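Local coordinates for protein phage terminase large subunit (PDB 5M1Q) that cuts viral DNA through the RNase H-like nuclease of the large terminase, the ATP-driven motor that packages the phage genome into empty capsids, at residues 2-7 against 130-135; 8-13 against 135-140; 43-48 against 61-66; 146-151 against 172-177. All coordinates share one frame; numbering follows the deposited sequence. Where two conformers were deposited one is given.

Interaction 1: 2-7 against 130-135; sequences SVFSGL and LLMEKG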
# COMPACT_ATOMS: atom_id res chain seq x y z
N SER A 2 -17.02 8.00 -8.22
CA SER A 2 -17.27 7.46 -9.56
C SER A 2 -16.44 6.20 -9.83
O SER A 2 -16.91 5.25 -10.46
CB SER A 2 -16.99 8.52 -10.63
OG SER A 2 -17.23 8.00 -11.93
N VAL A 3 -15.20 6.20 -9.35
CA VAL A 3 -14.31 5.06 -9.51
C VAL A 3 -14.62 3.99 -8.47
O VAL A 3 -14.67 2.80 -8.79
CB VAL A 3 -12.83 5.48 -9.41
CG1 VAL A 3 -11.91 4.28 -9.55
CG2 VAL A 3 -12.51 6.54 -10.47
N PHE A 4 -14.80 4.41 -7.22
CA PHE A 4 -15.09 3.48 -6.12
C PHE A 4 -16.56 3.52 -5.79
O PHE A 4 -16.96 4.13 -4.80
CB PHE A 4 -14.23 3.80 -4.90
CG PHE A 4 -12.76 3.59 -5.14
CD1 PHE A 4 -12.26 2.33 -5.41
CD2 PHE A 4 -11.88 4.65 -5.07
CE1 PHE A 4 -10.90 2.14 -5.65
CE2 PHE A 4 -10.53 4.47 -5.30
CZ PHE A 4 -10.04 3.21 -5.60
N SER A 5 -17.35 2.83 -6.60
CA SER A 5 -18.79 2.77 -6.38
C SER A 5 -19.13 1.91 -5.13
O SER A 5 -20.24 2.02 -4.59
CB SER A 5 -19.50 2.27 -7.64
OG SER A 5 -19.15 0.95 -7.92
N GLY A 6 -18.17 1.10 -4.67
CA GLY A 6 -18.35 0.27 -3.48
C GLY A 6 -17.81 0.84 -2.17
O GLY A 6 -17.64 0.08 -1.21
N LEU A 7 -17.59 2.15 -2.10
CA LEU A 7 -17.12 2.81 -0.87
C LEU A 7 -17.89 2.48 0.40
O LEU A 7 -17.30 2.36 1.49
CB LEU A 7 -17.09 4.33 -1.03
CG LEU A 7 -15.85 5.01 -1.59
CD1 LEU A 7 -16.13 6.51 -1.64
CD2 LEU A 7 -14.62 4.72 -0.75
N LEU A 130 -13.32 -3.47 -7.41
CA LEU A 130 -14.17 -4.65 -7.49
C LEU A 130 -14.15 -5.40 -6.17
O LEU A 130 -15.21 -5.82 -5.65
CB LEU A 130 -13.76 -5.55 -8.65
CG LEU A 130 -14.62 -6.81 -8.84
CD1 LEU A 130 -16.10 -6.44 -8.92
CD2 LEU A 130 -14.18 -7.56 -10.08
N LEU A 131 -12.97 -5.57 -5.58
CA LEU A 131 -12.90 -6.18 -4.27
C LEU A 131 -13.67 -5.36 -3.24
O LEU A 131 -14.29 -5.94 -2.34
CB LEU A 131 -11.45 -6.34 -3.80
CG LEU A 131 -10.66 -7.39 -4.58
CD1 LEU A 131 -9.17 -7.25 -4.25
CD2 LEU A 131 -11.12 -8.80 -4.28
N MET A 132 -13.60 -4.04 -3.34
CA MET A 132 -14.28 -3.18 -2.39
C MET A 132 -15.79 -3.34 -2.49
O MET A 132 -16.47 -3.47 -1.46
CB MET A 132 -13.87 -1.75 -2.58
CG MET A 132 -14.30 -0.83 -1.46
SD MET A 132 -13.98 0.87 -1.87
CE MET A 132 -12.19 0.87 -2.11
N GLU A 133 -16.31 -3.35 -3.72
CA GLU A 133 -17.72 -3.67 -4.02
C GLU A 133 -18.21 -4.94 -3.35
O GLU A 133 -19.36 -5.01 -2.90
CB GLU A 133 -17.91 -3.86 -5.53
CG GLU A 133 -17.97 -2.59 -6.32
CD GLU A 133 -19.39 -2.09 -6.38
OE1 GLU A 133 -19.98 -2.06 -7.48
OE2 GLU A 133 -19.92 -1.79 -5.30
N LYS A 134 -17.34 -5.95 -3.29
CA LYS A 134 -17.66 -7.26 -2.71
C LYS A 134 -17.53 -7.31 -1.19
O LYS A 134 -17.75 -8.38 -0.60
CB LYS A 134 -16.80 -8.34 -3.32
CG LYS A 134 -17.15 -8.61 -4.76
CD LYS A 134 -16.10 -9.45 -5.46
CE LYS A 134 -16.52 -9.64 -6.90
NZ LYS A 134 -15.58 -10.52 -7.62
N GLY A 135 -17.16 -6.20 -0.56
CA GLY A 135 -16.97 -6.16 0.88
C GLY A 135 -15.69 -6.83 1.35
O GLY A 135 -15.59 -7.25 2.51
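With CG placed opposite its backbone N (chi1 -168°) and a bend at the last torsion (chi3 -60°), Met132 sends SD and CE from the final turn of helix 118-133 in among Phe4, Gly6 and Leu7. The chain of 2-7 runs through a type I beta turn, Phe4 to Leu7, set against the C-terminal end of that helix, which closes in a Schellman motif at Gly135. Phe4 and Met132 cross nearly at a right angle: CE of Met132 lies 3.6 Å from CD1 of Phe4, and SD sits 5.0 Å from the ring centroid, an oblique Met-aromatic contact. Leu7 runs alongside Met132 in the same direction, its CD2 4.1 Å from SD. Gly6 passes close to the helix, its CA 4.0 Å from CA of Glu133. Leu128 and Ala129 of the same helix, with Leu149 and Val175, also touch the Phe4 ring, so the Phe4 side chain is buried. The outer side is polar and exposed. There the Glu133 chain folds back at chi2 (-88°), carrying its carboxylate over the turn: OE2 approaches CA of Gly6 at 3.2 Å, and OE1 lies 3.2 Å from Ser5 OG, a weak hydrogen bond at most.

Interaction 2: 8-13 against 135-140; sequences DMLILL and GQVAVP. With ZN (zinc ion), chain E.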
# COMPACT_ATOMS: atom_id res chain seq x y z
N ASP A 8 -19.20 2.28 0.28
CA ASP A 8 -20.02 1.95 1.46
C ASP A 8 -19.75 0.57 2.02
O ASP A 8 -20.13 0.26 3.15
CB ASP A 8 -21.51 2.05 1.12
CG ASP A 8 -21.96 3.45 0.89
OD1 ASP A 8 -21.29 4.39 1.35
OD2 ASP A 8 -23.01 3.62 0.23
N MET A 9 -19.12 -0.29 1.22
CA MET A 9 -18.80 -1.64 1.62
C MET A 9 -17.38 -1.77 2.20
O MET A 9 -17.03 -2.85 2.65
CB MET A 9 -19.00 -2.60 0.45
CG MET A 9 -20.42 -2.72 -0.10
SD MET A 9 -21.65 -3.25 1.15
CE MET A 9 -21.26 -4.98 1.32
N LEU A 10 -16.60 -0.70 2.16
CA LEU A 10 -15.27 -0.68 2.76
C LEU A 10 -15.39 -0.91 4.26
O LEU A 10 -16.15 -0.21 4.94
CB LEU A 10 -14.60 0.67 2.49
CG LEU A 10 -13.18 0.89 2.99
CD1 LEU A 10 -12.25 -0.07 2.27
CD2 LEU A 10 -12.77 2.33 2.75
N ILE A 11 -14.66 -1.89 4.77
CA ILE A 11 -14.66 -2.18 6.19
C ILE A 11 -13.67 -1.23 6.87
O ILE A 11 -12.55 -1.00 6.38
CB ILE A 11 -14.31 -3.64 6.46
CG1 ILE A 11 -15.41 -4.56 5.90
CG2 ILE A 11 -14.08 -3.88 7.94
CD1 ILE A 11 -16.80 -4.20 6.37
N LEU A 12 -14.10 -0.67 8.00
CA LEU A 12 -13.38 0.38 8.70
C LEU A 12 -12.79 -0.15 10.00
O LEU A 12 -13.49 -0.32 11.00
CB LEU A 12 -14.37 1.50 9.00
CG LEU A 12 -15.03 2.09 7.76
CD1 LEU A 12 -15.95 3.23 8.18
CD2 LEU A 12 -14.00 2.56 6.75
N LEU A 13 -11.48 -0.41 9.98
CA LEU A 13 -10.84 -1.12 11.08
C LEU A 13 -10.35 -0.17 12.18
O LEU A 13 -9.79 0.87 11.88
CB LEU A 13 -9.62 -1.89 10.56
CG LEU A 13 -9.92 -2.95 9.50
CD1 LEU A 13 -8.63 -3.42 8.83
CD2 LEU A 13 -10.69 -4.10 10.10
N GLY A 135 -17.16 -6.20 -0.56
CA GLY A 135 -16.97 -6.16 0.88
C GLY A 135 -15.69 -6.83 1.35
O GLY A 135 -15.59 -7.25 2.51
N GLN A 136 -14.68 -6.89 0.47
CA GLN A 136 -13.45 -7.63 0.77
C GLN A 136 -12.24 -6.75 1.07
O GLN A 136 -11.13 -7.27 1.20
CB GLN A 136 -13.13 -8.57 -0.38
CG GLN A 136 -14.12 -9.72 -0.46
CD GLN A 136 -13.59 -10.77 -1.37
OE1 GLN A 136 -13.29 -11.89 -0.95
NE2 GLN A 136 -13.38 -10.39 -2.61
N VAL A 137 -12.43 -5.44 1.14
CA VAL A 137 -11.37 -4.53 1.46
C VAL A 137 -11.63 -3.97 2.85
O VAL A 137 -12.75 -3.52 3.15
CB VAL A 137 -11.26 -3.41 0.40
CG1 VAL A 137 -10.16 -2.42 0.74
CG2 VAL A 137 -10.99 -4.03 -0.95
N ALA A 138 -10.59 -3.98 3.68
CA ALA A 138 -10.68 -3.51 5.07
C ALA A 138 -9.44 -2.71 5.37
O ALA A 138 -8.32 -3.21 5.20
CB ALA A 138 -10.82 -4.67 6.04
N VAL A 139 -9.63 -1.46 5.79
CA VAL A 139 -8.54 -0.52 5.99
C VAL A 139 -8.70 0.20 7.33
O VAL A 139 -9.84 0.26 7.86
CB VAL A 139 -8.45 0.52 4.84
CG1 VAL A 139 -8.33 -0.17 3.51
CG2 VAL A 139 -9.65 1.48 4.85
N PRO A 140 -7.61 0.76 7.88
CA PRO A 140 -7.74 1.51 9.13
C PRO A 140 -8.74 2.67 8.95
O PRO A 140 -8.74 3.34 7.91
CB PRO A 140 -6.32 2.06 9.37
CG PRO A 140 -5.43 1.11 8.65
CD PRO A 140 -6.21 0.72 7.42
ZN ZN E . -22.09 6.19 1.21
O HOH W 1 -21.16 6.82 -0.90
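Three backbone hydrogen bonds join strand 11-13 in parallel to strand 138-140 and the preceding Val137, with bridges Ile11-Ala138, Leu12-Val139 and Leu13-Pro140 at the 138-140 edge of the RNase H-like sheet. Ile11 N donates to Val137 O at 3.0 Å, and Ile11 O in turn accepts from Val139 N. The shortest bond, Leu13 N to Val139 O at 2.8 Å, is also nearly straight (174°). A CA-H...O contact from Ala138 CA to Ile11 O, 3.4 Å, supplements these bonds.

Apolar contacts flank the backbone. Leu10, whose CG is trans to N (chi1 -178°), presses CD1 on CG1 of Val137 at 3.5 Å, tighter than usual for two methyl groups, while its CD2 meets CG2 of Val139 at 3.9 Å as the two side chains cross nearly perpendicularly. Ala138 CB is met by CB of Ile11 at 3.7 Å and by CD1 of Leu13 at 3.8 Å. Leu146 and Leu149 of helix 143-150 also pack on Leu10.

Metal coordination is peripheral: Asp8 OD1 binds a surface zinc ion at 2.0 Å, away from the catalytic site. The directional backbone bonds thus set the register, and the side chains add close apolar contacts.

Interaction 3: 43-48 against 61-66; sequences QDYSVF and LERMNG. With ZN (zinc ion), chain B.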
# COMPACT_ATOMS: atom_id res chain seq x y z
N GLN A 43 8.17 16.33 -0.67
CA GLN A 43 6.98 16.62 0.11
C GLN A 43 5.82 15.68 -0.30
O GLN A 43 4.78 15.67 0.36
CB GLN A 43 6.57 18.09 -0.02
CG GLN A 43 7.53 19.05 0.70
CD GLN A 43 7.38 19.02 2.22
OE1 GLN A 43 8.36 18.78 2.94
NE2 GLN A 43 6.16 19.26 2.71
N ASP A 44 5.99 14.93 -1.39
CA ASP A 44 5.03 13.87 -1.75
C ASP A 44 5.23 12.67 -0.83
O ASP A 44 6.33 12.45 -0.29
CB ASP A 44 5.16 13.44 -3.23
CG ASP A 44 3.89 12.78 -3.77
OD1 ASP A 44 2.86 12.87 -3.07
OD2 ASP A 44 3.90 12.21 -4.88
N TYR A 45 4.17 11.88 -0.68
CA TYR A 45 4.15 10.80 0.31
C TYR A 45 4.54 9.46 -0.26
O TYR A 45 4.17 9.10 -1.39
CB TYR A 45 2.76 10.67 0.91
CG TYR A 45 2.41 11.84 1.78
CD1 TYR A 45 1.89 13.02 1.22
CD2 TYR A 45 2.61 11.80 3.15
CE1 TYR A 45 1.58 14.11 2.02
CE2 TYR A 45 2.30 12.88 3.96
CZ TYR A 45 1.79 14.03 3.39
OH TYR A 45 1.49 15.11 4.18
N SER A 46 5.26 8.71 0.56
CA SER A 46 5.45 7.29 0.36
C SER A 46 4.47 6.55 1.26
O SER A 46 4.22 6.96 2.40
CB SER A 46 6.86 6.89 0.69
OG SER A 46 7.75 7.65 -0.10
N VAL A 47 3.90 5.45 0.74
CA VAL A 47 2.93 4.69 1.52
C VAL A 47 3.17 3.20 1.35
O VAL A 47 3.25 2.69 0.22
CB VAL A 47 1.48 5.01 1.10
CG1 VAL A 47 0.49 4.21 1.94
CG2 VAL A 47 1.20 6.52 1.15
N PHE A 48 3.23 2.48 2.46
CA PHE A 48 3.45 1.05 2.49
C PHE A 48 2.25 0.38 3.19
O PHE A 48 1.99 0.65 4.35
CB PHE A 48 4.75 0.69 3.22
CG PHE A 48 5.94 1.52 2.85
CD1 PHE A 48 6.18 1.92 1.53
CD2 PHE A 48 6.86 1.91 3.84
CE1 PHE A 48 7.28 2.69 1.19
CE2 PHE A 48 7.97 2.69 3.50
CZ PHE A 48 8.18 3.08 2.19
N LEU A 61 -0.53 0.16 8.02
CA LEU A 61 -0.31 1.08 6.91
C LEU A 61 0.65 2.14 7.39
O LEU A 61 0.41 2.77 8.43
CB LEU A 61 -1.62 1.67 6.41
CG LEU A 61 -1.55 2.54 5.14
CD1 LEU A 61 -2.82 2.42 4.30
CD2 LEU A 61 -1.25 3.99 5.47
N GLU A 62 1.73 2.34 6.65
CA GLU A 62 2.75 3.34 6.99
C GLU A 62 2.80 4.42 5.94
O GLU A 62 2.79 4.13 4.74
CB GLU A 62 4.11 2.67 7.17
CG GLU A 62 5.15 3.68 7.67
CD GLU A 62 6.42 3.08 8.23
OE1 GLU A 62 6.62 1.86 8.16
OE2 GLU A 62 7.23 3.89 8.74
N ARG A 63 2.83 5.68 6.36
CA ARG A 63 2.79 6.80 5.43
C ARG A 63 3.70 7.90 5.95
O ARG A 63 3.63 8.23 7.13
CB ARG A 63 1.37 7.32 5.27
CG ARG A 63 1.24 8.55 4.40
CD ARG A 63 -0.22 8.80 4.09
NE ARG A 63 -0.47 9.94 3.22
CZ ARG A 63 -0.74 11.19 3.61
NH1 ARG A 63 -0.78 11.54 4.90
NH2 ARG A 63 -0.98 12.12 2.68
N MET A 64 4.54 8.45 5.08
CA MET A 64 5.46 9.52 5.46
C MET A 64 5.82 10.41 4.28
O MET A 64 5.83 9.96 3.13
CB MET A 64 6.75 8.93 6.05
CG MET A 64 7.58 8.15 5.05
SD MET A 64 8.74 6.99 5.80
CE MET A 64 7.62 5.65 6.20
N ASN A 65 6.09 11.67 4.57
CA ASN A 65 6.74 12.56 3.60
C ASN A 65 7.89 13.29 4.27
O ASN A 65 8.07 13.20 5.49
CB ASN A 65 5.76 13.55 2.97
CG ASN A 65 5.29 14.64 3.93
OD1 ASN A 65 5.27 14.47 5.15
ND2 ASN A 65 4.84 15.76 3.35
N GLY A 66 8.68 13.99 3.47
CA GLY A 66 9.82 14.74 3.99
C GLY A 66 10.93 13.88 4.58
O GLY A 66 11.75 14.38 5.35
ZN ZN B . 0.96 12.30 -3.39
O HOH W 2 -0.00 12.03 -5.36
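The Tyr45 ring is sandwiched between two flat groups: the guanidinium of Arg63 on one face and the side chain of Asn65 on the other. The three sit at the open end of the antiparallel hairpin of strands 46-52 and 57-64 in the RNase H-like sheet. The guanidinium is almost parallel to the ring (planes 9° apart), and CZ of Arg63 stands 3.5 Å from the ring centroid, a cation-pi stack. Its chain is extended from CG to NE, with CG trans to the backbone N (chi1 176°), which carries the guanidinium diagonally to Tyr45. CG2 of Val47 lies at the guanidinium edge. On the opposite face, Asn65 CB makes a CH-pi contact 3.7 Å from the centroid, and the Asn65 amide is also stacked on the ring.

Ser46-Met64 and Phe48-Glu62 are hydrogen-bonded pairs, the shortest of their four bonds being Phe48 N to Glu62 O at 2.8 Å; Val47-Arg63 is the non-hydrogen-bonded pair between them. On the face carrying Ser46 and Phe48, CE of Met64 meets CE2 of Phe48 at 4.0 Å, and Glu62 OE1 lies at the edge of the Phe48 ring, while Glu62 OE2 is hydrogen-bonded to Thr20 OG1.

Asp44 OD1 binds a zinc ion at 2.0 Å, together with His171 and Asp173. Asn65 ND2 donates to Gln43 O at 3.0 Å, a nearly straight bond (168°) in the amide plane of Asn65.

Interaction 4: 146-151 against 172-177; sequences LDELRN and DDIVMS. With ZN (zinc ion), chain D; ZN (zinc ion), chain B.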
# COMPACT_ATOMS: atom_id res chain seq x y z
N LEU A 146 -9.55 7.55 4.13
CA LEU A 146 -10.91 7.59 3.58
C LEU A 146 -11.12 8.76 2.61
O LEU A 146 -11.81 8.59 1.61
CB LEU A 146 -11.92 7.62 4.72
CG LEU A 146 -11.79 6.42 5.67
CD1 LEU A 146 -12.66 6.57 6.91
CD2 LEU A 146 -12.12 5.13 4.93
N ASP A 147 -10.52 9.91 2.89
CA ASP A 147 -10.59 11.09 1.99
C ASP A 147 -9.94 10.83 0.63
O ASP A 147 -10.52 11.19 -0.41
CB ASP A 147 -9.92 12.31 2.64
CG ASP A 147 -10.75 12.93 3.78
OD1 ASP A 147 -11.97 12.67 3.90
OD2 ASP A 147 -10.17 13.71 4.57
N GLU A 148 -8.76 10.19 0.61
CA GLU A 148 -8.10 9.82 -0.65
C GLU A 148 -8.97 8.89 -1.46
O GLU A 148 -9.04 9.04 -2.67
CB GLU A 148 -6.72 9.16 -0.43
CG GLU A 148 -5.65 10.13 0.04
CD GLU A 148 -4.22 9.81 -0.41
OE1 GLU A 148 -3.97 8.87 -1.21
OE2 GLU A 148 -3.33 10.52 0.07
N LEU A 149 -9.61 7.92 -0.82
CA LEU A 149 -10.48 6.99 -1.54
C LEU A 149 -11.74 7.70 -2.04
O LEU A 149 -12.10 7.55 -3.20
CB LEU A 149 -10.85 5.78 -0.68
CG LEU A 149 -9.70 4.79 -0.44
CD1 LEU A 149 -10.07 3.81 0.67
CD2 LEU A 149 -9.35 4.03 -1.71
N ARG A 150 -12.37 8.49 -1.17
CA ARG A 150 -13.59 9.22 -1.51
C ARG A 150 -13.38 10.24 -2.63
O ARG A 150 -14.25 10.41 -3.48
CB ARG A 150 -14.16 9.91 -0.26
CG ARG A 150 -15.52 10.55 -0.47
CD ARG A 150 -16.01 11.27 0.78
NE ARG A 150 -15.92 10.44 1.98
CZ ARG A 150 -14.99 10.52 2.93
NH1 ARG A 150 -14.01 11.42 2.88
NH2 ARG A 150 -15.05 9.68 3.98
N ASN A 151 -12.22 10.89 -2.62
CA ASN A 151 -11.91 11.94 -3.60
C ASN A 151 -11.09 11.47 -4.78
O ASN A 151 -10.71 12.29 -5.63
CB ASN A 151 -11.19 13.11 -2.92
CG ASN A 151 -12.00 13.72 -1.77
OD1 ASN A 151 -11.45 14.04 -0.73
ND2 ASN A 151 -13.30 13.88 -1.97
N ASP A 172 -2.97 10.63 -4.30
CA ASP A 172 -3.50 9.26 -4.46
C ASP A 172 -2.49 8.18 -4.03
O ASP A 172 -2.66 7.01 -4.36
CB ASP A 172 -3.95 9.02 -5.91
CG ASP A 172 -2.78 8.88 -6.90
OD1 ASP A 172 -1.60 9.14 -6.56
OD2 ASP A 172 -3.05 8.48 -8.06
N ASP A 173 -1.47 8.55 -3.26
CA ASP A 173 -0.44 7.59 -2.85
C ASP A 173 -0.98 6.44 -1.98
O ASP A 173 -0.50 5.30 -2.08
CB ASP A 173 0.68 8.28 -2.09
CG ASP A 173 1.06 9.58 -2.72
OD1 ASP A 173 1.76 9.55 -3.75
OD2 ASP A 173 0.59 10.61 -2.19
N ILE A 174 -1.95 6.74 -1.12
CA ILE A 174 -2.59 5.70 -0.30
C ILE A 174 -3.37 4.75 -1.19
O ILE A 174 -3.25 3.53 -1.02
CB ILE A 174 -3.52 6.28 0.80
CG1 ILE A 174 -2.69 7.13 1.77
CG2 ILE A 174 -4.26 5.19 1.54
CD1 ILE A 174 -3.52 8.05 2.62
N VAL A 175 -4.13 5.31 -2.13
CA VAL A 175 -4.91 4.49 -3.05
C VAL A 175 -4.01 3.53 -3.82
O VAL A 175 -4.30 2.33 -3.90
CB VAL A 175 -5.73 5.32 -4.04
CG1 VAL A 175 -6.58 4.42 -4.90
CG2 VAL A 175 -6.63 6.31 -3.29
N MET A 176 -2.91 4.05 -4.35
CA MET A 176 -2.01 3.21 -5.11
C MET A 176 -1.34 2.13 -4.28
O MET A 176 -1.21 0.99 -4.72
CB MET A 176 -1.00 4.07 -5.86
CG MET A 176 -1.63 4.94 -6.93
SD MET A 176 -2.66 4.04 -8.11
CE MET A 176 -1.54 2.78 -8.69
N SER A 177 -0.93 2.48 -3.07
CA SER A 177 -0.34 1.49 -2.19
C SER A 177 -1.33 0.35 -1.85
O SER A 177 -1.00 -0.83 -1.89
CB SER A 177 0.12 2.18 -0.92
OG SER A 177 0.56 1.25 0.03
ZN ZN D . 2.58 8.39 -5.17
ZN ZN B . 0.96 12.30 -3.39
O HOH W 3 -0.85 10.35 0.41
O HOH W 2 -0.00 12.03 -5.36
O HOH W 4 0.86 7.89 -6.19
O HOH W 5 2.60 10.37 -6.26
O HOH W 6 4.15 8.45 -3.97
O HOH W 7 3.81 7.61 -6.48
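Glu148 reaches from helix 143-150 to the N-terminal end of helix 173-182, where its OE1 accepts a hydrogen bond from Ile174 N at 2.9 Å. Segments 146-150 and 173-177 cross almost perpendicularly (-85°), in the RNase H-like fold that carries the two-metal nuclease site. The packed part is buried: CD1 of Ile174 lies against the Glu148 carboxylate, 3.6 Å from CD of Glu148, the two side chains crossing at about a right angle, and CD2 of Leu149 meets CG2 of Val175 at 3.9 Å. Ile174 N approaches OE1 from its syn side, 33° out of the carboxylate plane. A bend at chi2 (-149°) accompanies this reach of the carboxylate toward the first turn.

On the metal side the two segments meet through water instead. Four waters and Asp173 OD1 bind one zinc ion; a second is held by Asp173 OD2 and another water, with Asp44 and His171. Asp38 also binds the first zinc ion, and Asp172 is salt-bridged to Lys121. Asp173 is, by close similarity, a magnesium ligand in catalysis. A single water joins the packed and metal sides, donating to Glu148 OE2 at an unusually short 2.5 Å and to Asp173 OD2 at 3.0 Å.

Overall arrangement
Interactions 1 and 2 adjoin, with centres 10 Å apart, and share Gly135, where helix 118-133 leads toward strand 138-140. Both touch interaction 4: Phe4 CZ lies 3.7 Å from Val175 CG1, and Leu10 CD2 lies 3.6 Å from Leu146 CD2. Through these contacts the outer region packs on helices 143-150 and 173-182, the latter bearing Asp173 of the nuclease site. Interactions 3 and 4, with centres 12 Å apart, meet at that site. Asp44 and Asp173 hold the same zinc ion, Asp44 OD1 lying 3.3 Å from Asp173 OD2, and Arg63 NE packs 3.6 Å from Ile174 CD1. Interactions 2 and 3 reach the same sheet without touching, about 4 Å apart at their nearest atoms.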